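Local coordinates for collagen alpha-1(XX) chain (Homo sapiens, PDB 5KF4), which is probably a fibril-associated collagen of the extracellular matrix, represented here by one of its fibronectin type III modules, at residues A5-T10 against V88-R93; P14-L19 against S30-P35; S24-L29 against S64-N69; L42-A47 against S79-Y84. All blocks are in the same frame, centred on the assembly; numbering follows the deposited sequence.

Contact 1 of 4, residues A5-T10 against V88-R93; sequences APALDT and VGEGLR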
loop_
_atom_site.group_PDB
_atom_site.type_symbol
_atom_site.label_atom_id
_atom_site.label_comp_id
_atom_site.label_asym_id
_atom_site.label_seq_id
_atom_site.Cartn_x
_atom_site.Cartn_y
_atom_site.Cartn_z
ATOM N N ALA A 5 -8.871 -11.741 -2.498
ATOM C CA ALA A 5 -10.107 -10.978 -2.403
ATOM C C ALA A 5 -10.238 -9.897 -3.470
ATOM O O ALA A 5 -9.383 -9.017 -3.581
ATOM C CB ALA A 5 -10.215 -10.358 -1.022
ATOM N N PRO A 6 -11.325 -9.960 -4.256
ATOM C CA PRO A 6 -11.549 -9.008 -5.346
ATOM C C PRO A 6 -11.738 -7.605 -4.789
ATOM O O PRO A 6 -12.262 -7.449 -3.688
ATOM C CB PRO A 6 -12.831 -9.519 -6.013
ATOM C CG PRO A 6 -12.955 -10.938 -5.576
ATOM C CD PRO A 6 -12.374 -10.989 -4.201
ATOM N N ALA A 7 -11.298 -6.600 -5.530
ATOM C CA ALA A 7 -11.440 -5.220 -5.093
ATOM C C ALA A 7 -12.470 -4.508 -5.949
ATOM O O ALA A 7 -12.513 -4.699 -7.166
ATOM C CB ALA A 7 -10.099 -4.495 -5.154
ATOM N N LEU A 8 -13.301 -3.684 -5.324
ATOM C CA LEU A 8 -14.336 -3.017 -6.088
ATOM C C LEU A 8 -13.649 -1.806 -6.691
ATOM O O LEU A 8 -13.087 -0.979 -5.976
ATOM C CB LEU A 8 -15.522 -2.627 -5.196
ATOM C CG LEU A 8 -16.203 -3.794 -4.464
ATOM C CD1 LEU A 8 -17.406 -3.358 -3.621
ATOM C CD2 LEU A 8 -16.614 -4.858 -5.469
ATOM N N ASP A 9 -13.725 -1.688 -8.013
ATOM C CA ASP A 9 -13.061 -0.597 -8.714
ATOM C C ASP A 9 -13.886 0.677 -8.654
ATOM O O ASP A 9 -13.499 1.719 -9.183
ATOM C CB ASP A 9 -12.776 -1.010 -10.163
ATOM C CG ASP A 9 -13.972 -1.666 -10.834
ATOM O OD1 ASP A 9 -15.084 -1.106 -10.767
ATOM O OD2 ASP A 9 -13.803 -2.760 -11.413
ATOM N N THR A 10 -15.024 0.573 -7.982
ATOM C CA THR A 10 -15.958 1.672 -7.849
ATOM C C THR A 10 -16.123 2.026 -6.381
ATOM O O THR A 10 -16.974 1.455 -5.698
ATOM C CB THR A 10 -17.320 1.320 -8.450
ATOM O OG1 THR A 10 -17.835 0.141 -7.821
ATOM C CG2 THR A 10 -17.179 1.066 -9.930
ATOM N N VAL A 88 -13.925 -3.609 -0.243
ATOM C CA VAL A 88 -12.533 -3.240 -0.479
ATOM C C VAL A 88 -12.435 -2.564 -1.840
ATOM O O VAL A 88 -12.887 -3.112 -2.844
ATOM C CB VAL A 88 -11.574 -4.458 -0.400
ATOM C CG1 VAL A 88 -12.118 -5.637 -1.186
ATOM C CG2 VAL A 88 -10.164 -4.071 -0.865
ATOM N N GLY A 89 -11.866 -1.366 -1.872
ATOM C CA GLY A 89 -11.748 -0.641 -3.122
ATOM C C GLY A 89 -10.430 -0.846 -3.837
ATOM O O GLY A 89 -9.414 -1.135 -3.206
ATOM N N GLU A 90 -10.456 -0.726 -5.164
ATOM C CA GLU A 90 -9.229 -0.691 -5.952
ATOM C C GLU A 90 -8.364 0.454 -5.441
ATOM O O GLU A 90 -8.882 1.497 -5.043
ATOM C CB GLU A 90 -9.525 -0.532 -7.446
ATOM C CG GLU A 90 -9.273 -1.792 -8.266
ATOM C CD GLU A 90 -7.821 -2.241 -8.231
ATOM O OE1 GLU A 90 -7.533 -3.368 -8.686
ATOM O OE2 GLU A 90 -6.965 -1.467 -7.751
ATOM N N GLY A 91 -7.050 0.266 -5.457
ATOM C CA GLY A 91 -6.159 1.250 -4.880
ATOM C C GLY A 91 -4.985 1.694 -5.725
ATOM O O GLY A 91 -4.948 1.483 -6.939
ATOM N N LEU A 92 -4.006 2.296 -5.058
ATOM C CA LEU A 92 -2.823 2.817 -5.723
ATOM C C LEU A 92 -1.705 1.798 -5.650
ATOM O O LEU A 92 -1.623 1.021 -4.699
ATOM C CB LEU A 92 -2.366 4.119 -5.054
ATOM C CG LEU A 92 -3.402 5.222 -4.823
ATOM C CD1 LEU A 92 -2.815 6.348 -3.986
ATOM C CD2 LEU A 92 -3.881 5.766 -6.160
ATOM N N ARG A 93 -0.826 1.811 -6.640
ATOM C CA ARG A 93 0.348 0.963 -6.570
ATOM C C ARG A 93 1.525 1.479 -7.385
ATOM O O ARG A 93 1.367 2.308 -8.280
ATOM C CB ARG A 93 0.000 -0.473 -6.988
ATOM C CG ARG A 93 -0.444 -0.649 -8.420
ATOM C CD ARG A 93 -0.615 -2.131 -8.709
ATOM N NE ARG A 93 -1.737 -2.427 -9.591
ATOM C CZ ARG A 93 -2.135 -3.660 -9.890
ATOM N NH1 ARG A 93 -1.492 -4.706 -9.384
ATOM N NH2 ARG A 93 -3.167 -3.848 -10.701
#
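Leu8 and Gly89 are joined by a single backbone bridge, with their CA atoms 4.6 Å apart and the two chains advancing in the same sense. Leu8 supplies both bonds. Its N donates to Val88 O at 2.6 Å, almost straight at 171°, and its O accepts from Glu90 N at 2.8 Å, with that donor standing well above the carbonyl plane. Gly89 lies between the two bonded groups and brings CA close to the same oxygen of Leu8.

The side chains then close round this short bridge. Val88 sets CG1 between its backbone N and carbonyl carbon (chi1 46°), which brings the methyl to 3.1 Å from Pro6 O, while CG2 faces Ala7. The Ala7 methyl sits beside the Gly89-Glu90 peptide, with CB 3.8 Å from Glu90 N. Further along, Glu90 CB lies against Asp9 CA at 3.8 Å, and its CG approaches the CB atoms of Ala7 and Asp9. The chain of Glu90 bends at chi2, and OE2 accepts from the following backbone, Gly91 N, at 2.9 Å. An alanine in place of Glu90 would probably open a gap beside the CB atoms of Ala7 and Asp9 and leave Gly91 N without this carboxylate partner.

Residues 5-10, part of the loop before strand 15-20, thus border strand 87-97, the outermost strand on one side of the four-stranded sheet. Gly89 and Leu92 bond through their backbones to Pro82 and Val80 of strand 75-84, and the Val88 side chain rests on Phe81 and Ile83 of that strand.

Contact 2 of 4, residues P14-L19 against S30-P35; sequences PTSLVL and SWTPAP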
loop_
_atom_site.group_PDB
_atom_site.type_symbol
_atom_site.label_atom_id
_atom_site.label_comp_id
_atom_site.label_asym_id
_atom_site.label_seq_id
_atom_site.Cartn_x
_atom_site.Cartn_y
_atom_site.Cartn_z
ATOM N N PRO A 14 -7.943 6.650 -2.320
ATOM C CA PRO A 14 -6.994 7.751 -2.205
ATOM C C PRO A 14 -6.300 7.963 -3.550
ATOM O O PRO A 14 -6.404 7.115 -4.435
ATOM C CB PRO A 14 -6.014 7.269 -1.137
ATOM C CG PRO A 14 -6.109 5.783 -1.157
ATOM C CD PRO A 14 -7.479 5.422 -1.652
ATOM N N THR A 15 -5.633 9.098 -3.711
ATOM C CA THR A 15 -4.952 9.409 -4.959
ATOM C C THR A 15 -3.501 9.789 -4.714
ATOM O O THR A 15 -3.088 9.985 -3.567
ATOM C CB THR A 15 -5.651 10.554 -5.720
ATOM O OG1 THR A 15 -5.780 11.694 -4.864
ATOM C CG2 THR A 15 -7.033 10.119 -6.199
ATOM N N SER A 16 -2.733 9.855 -5.800
ATOM C CA SER A 16 -1.382 10.416 -5.790
ATOM C C SER A 16 -0.452 9.707 -4.810
ATOM O O SER A 16 -0.055 10.279 -3.794
ATOM C CB SER A 16 -1.429 11.917 -5.475
ATOM O OG SER A 16 -1.547 12.167 -4.088
ATOM N N LEU A 17 -0.101 8.462 -5.123
ATOM C CA LEU A 17 0.793 7.689 -4.270
ATOM C C LEU A 17 2.236 8.186 -4.377
ATOM O O LEU A 17 2.777 8.314 -5.473
ATOM C CB LEU A 17 0.729 6.206 -4.637
ATOM C CG LEU A 17 1.577 5.272 -3.772
ATOM C CD1 LEU A 17 0.902 5.105 -2.421
ATOM C CD2 LEU A 17 1.796 3.931 -4.440
ATOM N N VAL A 18 2.854 8.456 -3.232
ATOM C CA VAL A 18 4.234 8.933 -3.193
ATOM C C VAL A 18 5.116 7.998 -2.361
ATOM O O VAL A 18 4.921 7.854 -1.156
ATOM C CB VAL A 18 4.323 10.366 -2.619
ATOM C CG1 VAL A 18 5.749 10.874 -2.671
ATOM C CG2 VAL A 18 3.393 11.303 -3.377
ATOM N N LEU A 19 6.097 7.382 -3.012
ATOM C CA LEU A 19 7.011 6.455 -2.350
ATOM C C LEU A 19 8.377 7.106 -2.138
ATOM O O LEU A 19 9.139 7.270 -3.089
ATOM C CB LEU A 19 7.169 5.160 -3.164
ATOM C CG LEU A 19 5.940 4.381 -3.655
ATOM C CD1 LEU A 19 5.289 5.036 -4.866
ATOM C CD2 LEU A 19 6.306 2.947 -3.981
ATOM N N SER A 30 2.937 7.403 0.752
ATOM C CA SER A 30 2.103 8.580 0.929
ATOM C C SER A 30 1.039 8.647 -0.154
ATOM O O SER A 30 1.292 8.312 -1.307
ATOM C CB SER A 30 2.965 9.845 0.918
ATOM O OG SER A 30 3.535 10.083 2.195
ATOM N N TRP A 31 -0.140 9.126 0.215
ATOM C CA TRP A 31 -1.263 9.169 -0.705
ATOM C C TRP A 31 -2.198 10.324 -0.364
ATOM O O TRP A 31 -2.163 10.834 0.749
ATOM C CB TRP A 31 -2.006 7.828 -0.660
ATOM C CG TRP A 31 -2.521 7.465 0.718
ATOM C CD1 TRP A 31 -3.746 7.761 1.248
ATOM C CD2 TRP A 31 -1.807 6.753 1.740
ATOM N NE1 TRP A 31 -3.841 7.268 2.527
ATOM C CE2 TRP A 31 -2.665 6.647 2.853
ATOM C CE3 TRP A 31 -0.528 6.190 1.817
ATOM C CZ2 TRP A 31 -2.283 6.003 4.031
ATOM C CZ3 TRP A 31 -0.151 5.554 2.989
ATOM C CH2 TRP A 31 -1.026 5.465 4.078
ATOM N N THR A 32 -3.006 10.767 -1.323
ATOM C CA THR A 32 -3.998 11.794 -1.022
ATOM C C THR A 32 -5.377 11.166 -0.821
ATOM O O THR A 32 -5.979 10.668 -1.770
ATOM C CB THR A 32 -4.067 12.867 -2.127
ATOM O OG1 THR A 32 -2.806 13.546 -2.207
ATOM C CG2 THR A 32 -5.153 13.885 -1.814
ATOM N N PRO A 33 -5.883 11.208 0.420
ATOM C CA PRO A 33 -7.144 10.561 0.793
ATOM C C PRO A 33 -8.358 11.245 0.184
ATOM O O PRO A 33 -8.338 12.458 -0.031
ATOM C CB PRO A 33 -7.170 10.681 2.319
ATOM C CG PRO A 33 -6.320 11.860 2.632
ATOM C CD PRO A 33 -5.400 12.124 1.468
ATOM N N ALA A 34 -9.402 10.471 -0.086
ATOM C CA ALA A 34 -10.679 11.029 -0.500
ATOM C C ALA A 34 -11.312 11.775 0.680
ATOM O O ALA A 34 -10.995 11.479 1.836
ATOM C CB ALA A 34 -11.596 9.930 -1.014
ATOM N N PRO A 35 -12.194 12.751 0.392
ATOM C CA PRO A 35 -12.882 13.556 1.414
ATOM C C PRO A 35 -13.598 12.703 2.457
ATOM O O PRO A 35 -13.639 13.066 3.633
ATOM C CB PRO A 35 -13.892 14.375 0.607
ATOM C CG PRO A 35 -13.338 14.440 -0.765
ATOM C CD PRO A 35 -12.434 13.263 -0.971
#
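Pro14 meets Trp31 obliquely: its CB comes to 3.3 Å from Trp31 CD1, on the pyrrole part of the indole, and CG follows a little farther off. Trp31 holds CG between its backbone N and carbonyl carbon (chi1 58°), a setting that starts the ring off in the direction of the proline.

A different, polar arrangement forms where Thr15 and Ser16 meet Thr32. Thr32 OG1 donates to Ser16 OG at 2.7 Å, and Ser16 OG in turn donates to Thr15 O at 2.7 Å from above that carbonyl's plane, a short relay linking the two strands. Thr32 O is gripped twice from Thr15, by the backbone N and, at a longer 3.3 Å, by OG1, the two arriving from opposite faces of the carbonyl plane. Beyond Ser16 the side-chain contacts are made by carbon atoms. Leu17 CD1 lies 3.4 Å from Ser30 O and more loosely near Trp31 CB, whereas Val18 and Ser30 pair directly, CB to CB at 3.8 Å.

The antiparallel register slips by one residue between the pairs Thr15-Thr32 and Val18-Ser30, a beta bulge; several backbone bonds of the flanking pairs are unusually short, a detail best treated as doubtful. Strands 15-20 and 27-32 form the beta hairpin that opens the fibronectin type III sandwich. Trp31, stacked edge-to-face with Tyr41 and touching Leu92 of the opposing sheet, is in keeping with the tryptophan on the second strand that is a hallmark of this family's core.

Contact 3 of 4, residues S24-L29 against S64-N69; sequences SSSIRL and STELHN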
loop_
_atom_site.group_PDB
_atom_site.type_symbol
_atom_site.label_atom_id
_atom_site.label_comp_id
_atom_site.label_asym_id
_atom_site.label_seq_id
_atom_site.Cartn_x
_atom_site.Cartn_y
_atom_site.Cartn_z
ATOM N N SER A 24 17.714 1.019 2.935
ATOM C CA SER A 24 18.029 -0.379 2.674
ATOM C C SER A 24 16.918 -1.313 3.140
ATOM O O SER A 24 16.770 -2.424 2.626
ATOM C CB SER A 24 19.347 -0.758 3.351
ATOM O OG SER A 24 19.756 0.243 4.269
ATOM N N SER A 25 16.129 -0.853 4.106
ATOM C CA SER A 25 15.131 -1.716 4.729
ATOM C C SER A 25 13.743 -1.085 4.859
ATOM O O SER A 25 12.818 -1.715 5.368
ATOM C CB SER A 25 15.624 -2.153 6.111
ATOM O OG SER A 25 15.736 -1.043 6.982
ATOM N N SER A 26 13.596 0.153 4.408
ATOM C CA SER A 26 12.336 0.880 4.573
ATOM C C SER A 26 11.991 1.794 3.401
ATOM O O SER A 26 12.869 2.287 2.696
ATOM C CB SER A 26 12.362 1.717 5.855
ATOM O OG SER A 26 13.083 2.923 5.639
ATOM N N ILE A 27 10.696 2.002 3.197
ATOM C CA ILE A 27 10.225 3.035 2.284
ATOM C C ILE A 27 9.090 3.788 2.964
ATOM O O ILE A 27 8.448 3.264 3.878
ATOM C CB ILE A 27 9.699 2.484 0.942
ATOM C CG1 ILE A 27 8.368 1.756 1.143
ATOM C CG2 ILE A 27 10.759 1.638 0.244
ATOM C CD1 ILE A 27 7.522 1.676 -0.113
ATOM N N ARG A 28 8.839 5.021 2.544
ATOM C CA ARG A 28 7.656 5.690 3.050
ATOM C C ARG A 28 6.596 5.698 1.972
ATOM O O ARG A 28 6.886 5.863 0.791
ATOM C CB ARG A 28 7.942 7.116 3.515
ATOM C CG ARG A 28 7.111 7.466 4.737
ATOM C CD ARG A 28 7.364 8.861 5.278
ATOM N NE ARG A 28 7.579 8.868 6.726
ATOM C CZ ARG A 28 6.710 8.439 7.640
ATOM N NH1 ARG A 28 7.029 8.502 8.925
ATOM N NH2 ARG A 28 5.528 7.947 7.288
ATOM N N LEU A 29 5.357 5.517 2.406
ATOM C CA LEU A 29 4.224 5.505 1.505
ATOM C C LEU A 29 3.366 6.716 1.800
ATOM O O LEU A 29 3.106 7.028 2.961
ATOM C CB LEU A 29 3.426 4.217 1.679
ATOM C CG LEU A 29 2.711 3.675 0.451
ATOM C CD1 LEU A 29 3.687 3.557 -0.709
ATOM C CD2 LEU A 29 2.111 2.333 0.802
ATOM N N SER A 64 -0.368 8.483 5.916
ATOM C CA SER A 64 0.989 8.006 5.754
ATOM C C SER A 64 1.204 6.775 6.617
ATOM O O SER A 64 0.596 6.631 7.676
ATOM C CB SER A 64 1.999 9.096 6.116
ATOM O OG SER A 64 3.313 8.569 6.204
ATOM N N THR A 65 2.076 5.893 6.155
ATOM C CA THR A 65 2.560 4.801 6.978
ATOM C C THR A 65 3.920 4.426 6.423
ATOM O O THR A 65 4.198 4.638 5.242
ATOM C CB THR A 65 1.589 3.590 6.978
ATOM O OG1 THR A 65 1.259 3.236 8.328
ATOM C CG2 THR A 65 2.202 2.384 6.281
ATOM N N GLU A 66 4.775 3.885 7.277
ATOM C CA GLU A 66 6.088 3.455 6.840
ATOM C C GLU A 66 6.199 1.942 6.839
ATOM O O GLU A 66 5.788 1.281 7.791
ATOM C CB GLU A 66 7.169 4.053 7.737
ATOM C CG GLU A 66 8.576 3.780 7.254
ATOM C CD GLU A 66 9.608 4.594 7.993
ATOM O OE1 GLU A 66 9.290 5.730 8.400
ATOM O OE2 GLU A 66 10.739 4.093 8.170
ATOM N N LEU A 67 6.784 1.400 5.778
ATOM C CA LEU A 67 7.046 -0.023 5.723
ATOM C C LEU A 67 8.468 -0.242 6.221
ATOM O O LEU A 67 9.366 0.539 5.910
ATOM C CB LEU A 67 6.870 -0.548 4.294
ATOM C CG LEU A 67 5.502 -0.313 3.636
ATOM C CD1 LEU A 67 5.448 -0.908 2.235
ATOM C CD2 LEU A 67 4.371 -0.871 4.497
ATOM N N HIS A 68 8.670 -1.297 7.002
ATOM C CA HIS A 68 9.975 -1.576 7.588
ATOM C C HIS A 68 10.411 -3.008 7.320
ATOM O O HIS A 68 9.645 -3.813 6.786
ATOM C CB HIS A 68 9.971 -1.329 9.102
ATOM C CG HIS A 68 9.823 0.110 9.493
ATOM N ND1 HIS A 68 8.607 0.675 9.816
ATOM C CD2 HIS A 68 10.744 1.093 9.637
ATOM C CE1 HIS A 68 8.785 1.945 10.133
ATOM N NE2 HIS A 68 10.072 2.225 10.030
ATOM N N ASN A 69 11.645 -3.311 7.714
ATOM C CA ASN A 69 12.192 -4.662 7.646
ATOM C C ASN A 69 12.191 -5.221 6.227
ATOM O O ASN A 69 11.949 -6.408 6.017
ATOM C CB ASN A 69 11.421 -5.594 8.582
ATOM C CG ASN A 69 11.461 -5.128 10.023
ATOM O OD1 ASN A 69 12.508 -5.154 10.667
ATOM N ND2 ASN A 69 10.314 -4.694 10.534
#
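Ser64 faces Arg28 at the start of strand 64-67: with OG anti to the backbone N (chi1 169°), the hydroxyl comes to 2.5 Å from Arg28 NH2, near the guanidinium plane. At Thr65 the backbone takes over, its O accepting from Leu29 N at 3.2 Å. Glu66 approaches the same guanidinium differently. Its OE1 lies 3.5 Å above one face, toward the rim, and the carboxylate and guanidinium planes stand 79° apart, so the long salt bridge from Arg28 NH1 to Glu66 OE1, 3.6 Å, is one of charges alone. A leucine in place of Arg28 would probably leave the Glu66 carboxylate without the positive charge over which OE1 lies and Ser64 OG without its nearest side-chain neighbour here. Leu67 N donates to Ile27 O at 3.1 Å, and the two side chains lie side by side, pointing the same way, with CD1 atoms 4.1 Å apart. At His68, CD2 only brushes Ser26 CB; Ser26 OG is hydrogen-bonded to Thr23 OG1.

The pairing therefore has two chemical faces. Arg28 and Glu66 put charge on one, while Ile27, Leu29 and Leu67 turn to the other; all three pack on Val78, and Leu29 and Leu67 also on Ile43, joining the sandwich halves through apolar contact.

Contact 4 of 4, residues L42-A47 against S79-Y84; sequences LIVWRA and SVFPIY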
loop_
_atom_site.group_PDB
_atom_site.type_symbol
_atom_site.label_atom_id
_atom_site.label_comp_id
_atom_site.label_asym_id
_atom_site.label_seq_id
_atom_site.Cartn_x
_atom_site.Cartn_y
_atom_site.Cartn_z
ATOM N N LEU A 42 -5.873 -1.026 3.582
ATOM C CA LEU A 42 -5.028 -2.213 3.444
ATOM C C LEU A 42 -3.792 -1.923 2.596
ATOM O O LEU A 42 -3.901 -1.532 1.434
ATOM C CB LEU A 42 -5.803 -3.378 2.824
ATOM C CG LEU A 42 -4.928 -4.581 2.444
ATOM C CD1 LEU A 42 -4.321 -5.253 3.674
ATOM C CD2 LEU A 42 -5.669 -5.587 1.579
ATOM N N ILE A 43 -2.619 -2.160 3.177
ATOM C CA ILE A 43 -1.342 -1.968 2.492
ATOM C C ILE A 43 -0.633 -3.298 2.223
ATOM O O ILE A 43 -0.434 -4.103 3.134
ATOM C CB ILE A 43 -0.414 -1.051 3.311
ATOM C CG1 ILE A 43 -1.045 0.334 3.457
ATOM C CG2 ILE A 43 0.948 -0.944 2.655
ATOM C CD1 ILE A 43 -0.649 1.051 4.715
ATOM N N VAL A 44 -0.255 -3.519 0.965
ATOM C CA VAL A 44 0.346 -4.780 0.530
ATOM C C VAL A 44 1.685 -4.555 -0.167
ATOM O O VAL A 44 1.771 -3.751 -1.093
ATOM C CB VAL A 44 -0.584 -5.532 -0.450
ATOM C CG1 VAL A 44 0.002 -6.888 -0.817
ATOM C CG2 VAL A 44 -1.983 -5.676 0.133
ATOM N N TRP A 45 2.729 -5.255 0.268
ATOM C CA TRP A 45 4.001 -5.204 -0.453
ATOM C C TRP A 45 4.646 -6.583 -0.596
ATOM O O TRP A 45 4.635 -7.386 0.336
ATOM C CB TRP A 45 4.977 -4.236 0.228
ATOM C CG TRP A 45 5.377 -4.628 1.614
ATOM C CD1 TRP A 45 6.566 -5.169 1.996
ATOM C CD2 TRP A 45 4.589 -4.505 2.806
ATOM N NE1 TRP A 45 6.572 -5.393 3.353
ATOM C CE2 TRP A 45 5.368 -4.996 3.873
ATOM C CE3 TRP A 45 3.300 -4.031 3.073
ATOM C CZ2 TRP A 45 4.902 -5.026 5.185
ATOM C CZ3 TRP A 45 2.840 -4.060 4.372
ATOM C CH2 TRP A 45 3.640 -4.553 5.415
ATOM N N ARG A 46 5.191 -6.849 -1.779
ATOM C CA ARG A 46 5.843 -8.122 -2.076
ATOM C C ARG A 46 7.057 -7.925 -2.973
ATOM O O ARG A 46 7.109 -6.978 -3.756
ATOM C CB ARG A 46 4.885 -9.111 -2.743
ATOM C CG ARG A 46 4.298 -8.644 -4.059
ATOM C CD ARG A 46 3.383 -9.712 -4.630
ATOM N NE ARG A 46 4.083 -10.993 -4.719
ATOM C CZ ARG A 46 3.485 -12.171 -4.871
ATOM N NH1 ARG A 46 2.163 -12.245 -4.952
ATOM N NH2 ARG A 46 4.213 -13.278 -4.940
ATOM N N ALA A 47 8.034 -8.817 -2.862
ATOM C CA ALA A 47 9.176 -8.773 -3.762
ATOM C C ALA A 47 8.696 -9.126 -5.170
ATOM O O ALA A 47 8.052 -10.157 -5.378
ATOM C CB ALA A 47 10.269 -9.732 -3.299
ATOM N N SER A 79 1.028 -1.725 -2.637
ATOM C CA SER A 79 -0.372 -1.408 -2.901
ATOM C C SER A 79 -1.083 -0.784 -1.700
ATOM O O SER A 79 -0.799 -1.123 -0.549
ATOM C CB SER A 79 -1.117 -2.663 -3.351
ATOM O OG SER A 79 -0.546 -3.197 -4.534
ATOM N N VAL A 80 -2.014 0.125 -1.985
ATOM C CA VAL A 80 -2.835 0.756 -0.955
ATOM C C VAL A 80 -4.319 0.533 -1.225
ATOM O O VAL A 80 -4.858 1.060 -2.191
ATOM C CB VAL A 80 -2.572 2.267 -0.872
ATOM C CG1 VAL A 80 -3.441 2.901 0.205
ATOM C CG2 VAL A 80 -1.108 2.534 -0.606
ATOM N N PHE A 81 -4.974 -0.239 -0.366
ATOM C CA PHE A 81 -6.392 -0.557 -0.528
ATOM C C PHE A 81 -7.238 0.145 0.526
ATOM O O PHE A 81 -7.029 -0.049 1.721
ATOM C CB PHE A 81 -6.616 -2.063 -0.445
ATOM C CG PHE A 81 -6.025 -2.834 -1.589
ATOM C CD1 PHE A 81 -6.755 -3.051 -2.744
ATOM C CD2 PHE A 81 -4.736 -3.343 -1.506
ATOM C CE1 PHE A 81 -6.217 -3.771 -3.793
ATOM C CE2 PHE A 81 -4.190 -4.061 -2.555
ATOM C CZ PHE A 81 -4.930 -4.275 -3.700
ATOM N N PRO A 82 -8.207 0.961 0.091
ATOM C CA PRO A 82 -9.086 1.593 1.081
ATOM C C PRO A 82 -10.132 0.628 1.629
ATOM O O PRO A 82 -10.716 -0.146 0.864
ATOM C CB PRO A 82 -9.752 2.722 0.288
ATOM C CG PRO A 82 -9.735 2.248 -1.133
ATOM C CD PRO A 82 -8.528 1.359 -1.291
ATOM N N ILE A 83 -10.389 0.697 2.933
ATOM C CA ILE A 83 -11.380 -0.181 3.539
ATOM C C ILE A 83 -12.527 0.631 4.142
ATOM O O ILE A 83 -12.374 1.291 5.171
ATOM C CB ILE A 83 -10.752 -1.079 4.643
ATOM C CG1 ILE A 83 -9.548 -1.862 4.105
ATOM C CG2 ILE A 83 -11.798 -2.009 5.246
ATOM C CD1 ILE A 83 -9.866 -2.790 2.958
ATOM N N TYR A 84 -13.666 0.593 3.459
ATOM C CA TYR A 84 -14.893 1.238 3.903
ATOM C C TYR A 84 -15.901 0.153 4.273
ATOM O O TYR A 84 -15.581 -1.036 4.248
ATOM C CB TYR A 84 -15.462 2.146 2.810
ATOM C CG TYR A 84 -14.629 3.371 2.486
ATOM C CD1 TYR A 84 -13.492 3.272 1.692
ATOM C CD2 TYR A 84 -15.003 4.632 2.937
ATOM C CE1 TYR A 84 -12.742 4.383 1.371
ATOM C CE2 TYR A 84 -14.256 5.753 2.621
ATOM C CZ TYR A 84 -13.128 5.620 1.842
ATOM O OH TYR A 84 -12.371 6.723 1.528
#
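Leu42 and Phe81 give this antiparallel pairing its most extensive side-chain contact, with Ser79 next in buried surface among residues 79-84. Leu42 and Phe81 are a hydrogen-bonded pair whose side chains lie side by side and point the same way, CB to CB at 3.6 Å. Leu42 directs CG anti to its backbone N (chi1 171°), where it nears Phe81 CD2, and CD2 of the leucine is 3.9 Å from that same ring atom. The ring presents its edge to Leu42 O, which lies in the ring plane 3.6 Å from Phe81 CD2. Two neighbours complete the cluster: Val44 CG2 reaches Phe81 CE2 obliquely at 3.8 Å, and Ile83 CD1 touches Leu42 CB at 4.1 Å.

Ser79 contributes chiefly through its backbone. Its O accepts from Val44 N at 2.9 Å and its N donates to Val44 O at 2.7 Å, while its CB packs against Val44 CB.

Successive residues turn to opposite faces of the sheet. Ile43 and Val80 enter the sandwich core, Ile43 against Thr65 and Leu67, whereas Leu42, Val44 and Phe81 form an apolar patch beside Ser79 on the partly exposed outer face, so backbone bonding is reinforced by hydrophobic contact there as well.

Overall arrangement
The four contacts trace the two-sheet sandwich of a fibronectin type III module. Contacts 2 and 3 share strand 27-32 and build the three-stranded sheet, their centres about 16 Å apart, while contact 4 joins the two inner strands of the four-stranded sheet. Contact 1, its centre about 9 Å from that of contact 4, sits on that sheet's edge strand 87-97. Along the chain contact 1 encloses the others, contact 2 closes before contact 4 opens, and contacts 3 and 4 interleave. The sheets meet where Leu17 and Leu29 touch Val80, Leu67 covers Ile43 and Trp45, and Leu92 packs on Pro14 and Trp31. Residues distant in sequence are thereby gathered into one compact core.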